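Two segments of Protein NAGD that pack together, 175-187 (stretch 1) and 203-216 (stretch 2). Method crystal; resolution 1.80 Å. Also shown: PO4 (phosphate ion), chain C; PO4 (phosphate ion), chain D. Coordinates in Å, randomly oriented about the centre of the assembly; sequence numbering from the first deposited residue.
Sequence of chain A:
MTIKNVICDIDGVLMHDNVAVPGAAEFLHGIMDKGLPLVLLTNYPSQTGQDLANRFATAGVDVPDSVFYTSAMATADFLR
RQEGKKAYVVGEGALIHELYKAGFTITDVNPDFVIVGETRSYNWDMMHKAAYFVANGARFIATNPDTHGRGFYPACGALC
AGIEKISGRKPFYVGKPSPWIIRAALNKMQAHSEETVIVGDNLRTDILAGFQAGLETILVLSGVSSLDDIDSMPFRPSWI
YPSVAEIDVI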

# COMPACT_ATOMS: atom_id res chain seq x y z
N GLY A 175 -2.73 -19.50 6.84
CA GLY A 175 -1.72 -19.56 7.88
C GLY A 175 -1.53 -18.31 8.73
O GLY A 175 -2.23 -17.31 8.55
N LYS A 176 -0.59 -18.39 9.67
CA LYS A 176 -0.28 -17.26 10.56
C LYS A 176 0.06 -16.06 9.68
O LYS A 176 0.61 -16.23 8.59
N PRO A 177 -0.23 -14.83 10.14
CA PRO A 177 -0.81 -14.40 11.41
C PRO A 177 -2.32 -14.56 11.57
O PRO A 177 -2.89 -14.12 12.58
N SER A 178 -2.98 -15.17 10.60
CA SER A 178 -4.41 -15.37 10.68
C SER A 178 -4.75 -16.22 11.91
O SER A 178 -4.19 -17.29 12.11
N PRO A 179 -5.67 -15.74 12.75
CA PRO A 179 -6.05 -16.49 13.95
C PRO A 179 -6.77 -17.80 13.64
O PRO A 179 -6.77 -18.73 14.45
N TRP A 180 -7.38 -17.89 12.46
CA TRP A 180 -8.11 -19.10 12.11
C TRP A 180 -7.30 -20.39 12.20
O TRP A 180 -7.80 -21.41 12.68
N ILE A 181 -6.05 -20.36 11.74
CA ILE A 181 -5.24 -21.58 11.80
C ILE A 181 -5.02 -22.04 13.24
O ILE A 181 -4.83 -23.23 13.48
N ILE A 182 -5.04 -21.10 14.18
CA ILE A 182 -4.88 -21.45 15.59
C ILE A 182 -6.16 -22.17 16.02
O ILE A 182 -6.12 -23.14 16.78
N ARG A 183 -7.30 -21.67 15.54
CA ARG A 183 -8.59 -22.28 15.84
C ARG A 183 -8.59 -23.71 15.30
O ARG A 183 -9.05 -24.64 15.97
N ALA A 184 -8.09 -23.87 14.08
CA ALA A 184 -8.02 -25.18 13.44
C ALA A 184 -7.13 -26.12 14.25
O ALA A 184 -7.44 -27.30 14.40
N ALA A 185 -6.03 -25.59 14.77
CA ALA A 185 -5.11 -26.38 15.57
C ALA A 185 -5.78 -26.82 16.87
O ALA A 185 -5.62 -27.96 17.31
N LEU A 186 -6.54 -25.91 17.49
CA LEU A 186 -7.26 -26.22 18.72
C LEU A 186 -8.28 -27.32 18.46
O LEU A 186 -8.42 -28.25 19.24
N ASN A 187 -9.01 -27.21 17.37
CA ASN A 187 -9.99 -28.21 17.03
C ASN A 187 -9.31 -29.56 16.84
O ASN A 187 -9.86 -30.56 17.14
N LEU A 203 7.22 -12.69 16.59
CA LEU A 203 6.22 -11.85 17.22
C LEU A 203 5.06 -11.51 16.29
O LEU A 203 3.91 -11.48 16.71
N ARG A 204 5.38 -11.26 15.03
CA ARG A 204 4.38 -10.88 14.05
C ARG A 204 3.53 -12.00 13.46
O ARG A 204 2.61 -11.73 12.68
N THR A 205 3.83 -13.24 13.81
CA THR A 205 3.05 -14.36 13.29
C THR A 205 2.57 -15.31 14.38
O THR A 205 1.37 -15.42 14.63
N ASP A 206 3.50 -15.98 15.06
CA ASP A 206 3.11 -16.91 16.12
C ASP A 206 2.42 -16.18 17.28
O ASP A 206 1.33 -16.55 17.71
N ILE A 207 3.08 -15.14 17.77
CA ILE A 207 2.55 -14.40 18.90
C ILE A 207 1.28 -13.62 18.58
O ILE A 207 0.31 -13.68 19.33
N LEU A 208 1.28 -12.90 17.46
CA LEU A 208 0.12 -12.13 17.05
C LEU A 208 -1.11 -13.03 16.88
O LEU A 208 -2.20 -12.71 17.36
N ALA A 209 -0.93 -14.17 16.21
CA ALA A 209 -2.04 -15.09 16.00
C ALA A 209 -2.52 -15.69 17.31
O ALA A 209 -3.72 -15.72 17.58
N GLY A 210 -1.59 -16.14 18.14
CA GLY A 210 -1.97 -16.72 19.42
C GLY A 210 -2.74 -15.73 20.27
O GLY A 210 -3.77 -16.06 20.85
N PHE A 211 -2.22 -14.51 20.35
CA PHE A 211 -2.86 -13.46 21.13
C PHE A 211 -4.29 -13.19 20.69
O PHE A 211 -5.22 -13.13 21.51
N GLN A 212 -4.48 -13.02 19.39
CA GLN A 212 -5.80 -12.76 18.85
C GLN A 212 -6.77 -13.91 19.06
O GLN A 212 -7.97 -13.70 19.15
N ALA A 213 -6.23 -15.13 19.13
CA ALA A 213 -7.02 -16.34 19.32
C ALA A 213 -7.34 -16.59 20.79
O ALA A 213 -8.09 -17.51 21.13
N GLY A 214 -6.77 -15.77 21.67
CA GLY A 214 -7.03 -15.91 23.09
C GLY A 214 -6.09 -16.86 23.82
O GLY A 214 -6.39 -17.31 24.92
N LEU A 215 -4.96 -17.18 23.21
CA LEU A 215 -4.01 -18.10 23.84
C LEU A 215 -2.92 -17.41 24.63
O LEU A 215 -2.58 -16.24 24.38
N GLU A 216 -2.36 -18.14 25.59
CA GLU A 216 -1.23 -17.63 26.36
C GLU A 216 -0.10 -17.83 25.35
O GLU A 216 -0.12 -18.80 24.59

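The two stretches bury 584 Å² between them, with a charged cluster at one end giving way to an apolar seam along the helix of stretch 1. Lys-176 points toward stretch 2 and adopts chi angles m, t, m, t, an extended path interrupted at chi3. Its CB lies 3.9 Å from Thr-205 CB, while its NZ reaches Asp-206 OD1 at 2.6 Å in a hydrogen-bonded salt bridge. Asp-206 (chi1 m) starts from a CA-to-CB bond directed away, yet its carboxylate comes back within reach of the lysine. The same NZ donates to two phosphate ions, probably from the crystallisation liquor: O4 of the chain C phosphate and O2 of the chain D phosphate, each at 2.9 Å. Thr-205, in the p rotamer, donates from OG1 to that same O4 at 2.7 Å, so the chain C ion links both stretches.

Pro-177, preceded by a cis peptide bond, has its CA-to-CB bond directed sideways to stretch 2. Its CB packs 3.4 Å from Arg-204 O and 3.8 Å from Leu-208 CD2, and its carbonyl O is 3.5 Å from Ala-209 CB. Ser-178 turns away (chi1 t), and its OG caps the following helix by accepting a weak bond from Trp-180 N at 3.4 Å. Pro-179 returns to the contact, its CG resting 3.6 Å from Gln-212 CB.

Ile-182, with chi1 and chi2 both m, points toward stretch 2 and bridges several small or apolar groups: CG1 meets Ala-209 CB at 3.8 Å, while CG2 approaches Ala-213 CB at 3.6 Å and Leu-215 CD1 at 3.7 Å. Arg-183 begins sideways, but its NE donates to water 1 at 2.7 Å, which in turn donates to Ala-213 O at 2.9 Å. Leu-186 (m, t) extends the apolar seam, its CD1 lying 4.2 Å from CD1 of Leu-215 (m, p).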

# COMPACT_ATOMS: atom_id res chain seq x y z
CB LYS A 176 0.93 -17.59 11.44
CG LYS A 176 0.77 -18.79 12.35
CD LYS A 176 2.10 -19.18 12.98
CE LYS A 176 3.04 -19.82 11.96
NZ LYS A 176 4.45 -19.90 12.46
CB PRO A 177 -0.37 -12.95 11.51
CG PRO A 177 -0.44 -12.50 10.08
CD PRO A 177 0.19 -13.66 9.34
CB SER A 178 -4.92 -16.06 9.41
OG SER A 178 -6.28 -16.43 9.55
CB PRO A 179 -6.96 -15.50 14.70
CG PRO A 179 -6.45 -14.16 14.25
CD PRO A 179 -6.25 -14.38 12.77
CB TRP A 180 -8.71 -18.99 10.71
CG TRP A 180 -9.62 -20.14 10.42
CD1 TRP A 180 -10.94 -20.24 10.76
CD2 TRP A 180 -9.26 -21.40 9.84
NE1 TRP A 180 -11.42 -21.49 10.43
CE2 TRP A 180 -10.41 -22.22 9.86
CE3 TRP A 180 -8.07 -21.91 9.30
CZ2 TRP A 180 -10.41 -23.53 9.37
CZ3 TRP A 180 -8.07 -23.21 8.81
CH2 TRP A 180 -9.23 -24.01 8.85
CB ILE A 181 -3.89 -21.41 11.08
CG1 ILE A 181 -3.25 -22.78 10.88
CG2 ILE A 181 -2.96 -20.51 11.89
CD1 ILE A 181 -2.08 -22.79 9.93
CB ILE A 182 -4.66 -20.19 16.46
CG1 ILE A 182 -3.40 -19.44 16.00
CG2 ILE A 182 -4.53 -20.58 17.93
CD1 ILE A 182 -2.13 -20.29 15.99
CB ARG A 183 -9.73 -21.48 15.20
CG ARG A 183 -10.51 -20.63 16.19
CD ARG A 183 -11.11 -21.50 17.27
NE ARG A 183 -11.10 -20.85 18.58
CZ ARG A 183 -11.35 -21.48 19.72
NH1 ARG A 183 -11.63 -22.77 19.72
NH2 ARG A 183 -11.31 -20.81 20.86
CB ALA A 184 -7.47 -25.03 12.02
CB ALA A 185 -3.84 -25.58 15.87
CB LEU A 186 -7.98 -24.97 19.26
CG LEU A 186 -7.13 -23.81 19.79
CD1 LEU A 186 -8.04 -22.63 20.12
CD2 LEU A 186 -6.36 -24.25 21.03
CB ASN A 187 -10.87 -27.85 15.80
CG ASN A 187 -11.63 -26.50 15.93
OD1 ASN A 187 -11.77 -25.95 17.00
ND2 ASN A 187 -12.07 -25.96 14.81
CB LEU A 203 6.86 -10.55 17.71
CG LEU A 203 7.63 -10.59 19.03
CD1 LEU A 203 8.52 -9.37 19.15
CD2 LEU A 203 6.64 -10.65 20.19
CB ARG A 204 5.04 -10.07 12.93
CG ARG A 204 5.70 -8.80 13.46
CD ARG A 204 6.40 -7.99 12.38
NE ARG A 204 7.13 -6.87 12.98
CZ ARG A 204 6.57 -5.79 13.51
NH1 ARG A 204 5.24 -5.66 13.52
NH2 ARG A 204 7.32 -4.85 14.06
CB THR A 205 3.84 -15.13 12.21
OG1 THR A 205 5.02 -15.70 12.78
CG2 THR A 205 4.24 -14.19 11.06
CB ASP A 206 4.33 -17.63 16.69
CG ASP A 206 5.13 -18.34 15.64
OD1 ASP A 206 4.59 -19.28 15.01
OD2 ASP A 206 6.31 -17.96 15.43
CB ILE A 207 3.63 -13.45 19.47
CG1 ILE A 207 4.95 -14.22 19.62
CG2 ILE A 207 3.18 -12.91 20.82
CD1 ILE A 207 4.87 -15.47 20.52
CB LEU A 208 0.40 -11.39 15.73
CG LEU A 208 -0.74 -10.58 15.11
CD1 LEU A 208 -1.23 -9.51 16.08
CD2 LEU A 208 -0.27 -9.94 13.81
CB ALA A 209 -1.62 -16.21 15.05
CB PHE A 211 -2.03 -12.18 21.04
CG PHE A 211 -2.69 -11.01 21.69
CD1 PHE A 211 -3.46 -10.12 20.95
CD2 PHE A 211 -2.59 -10.83 23.07
CE1 PHE A 211 -4.13 -9.07 21.57
CE2 PHE A 211 -3.26 -9.79 23.70
CZ PHE A 211 -4.03 -8.91 22.95
CB GLN A 212 -5.70 -12.44 17.35
CG GLN A 212 -4.91 -11.18 17.08
CD GLN A 212 -5.64 -10.22 16.17
OE1 GLN A 212 -5.28 -10.04 15.01
NE2 GLN A 212 -6.69 -9.61 16.69
CB ALA A 213 -6.27 -17.54 18.74
CB LEU A 215 -3.32 -18.97 22.78
CG LEU A 215 -3.97 -20.24 22.21
CD1 LEU A 215 -5.23 -19.88 21.46
CD2 LEU A 215 -2.97 -20.92 21.29
CB GLU A 216 -0.99 -18.48 27.61
CG GLU A 216 -1.85 -18.09 28.81
CD GLU A 216 -1.46 -18.84 30.07
OE1 GLU A 216 -0.57 -19.71 30.01
OE2 GLU A 216 -2.07 -18.55 31.13
P PO4 C . 6.31 -17.58 9.81
O1 PO4 C . 6.71 -18.92 9.31
O2 PO4 C . 7.48 -16.67 9.82
O3 PO4 C . 5.26 -17.02 8.93
O4 PO4 C . 5.77 -17.71 11.19
P PO4 D . 7.43 -21.83 10.58
O1 PO4 D . 7.42 -23.21 11.14
O2 PO4 D . 6.04 -21.30 10.54
O3 PO4 D . 8.26 -20.96 11.42
O4 PO4 D . 7.99 -21.86 9.20
O HOH W 1 -9.67 -18.65 19.01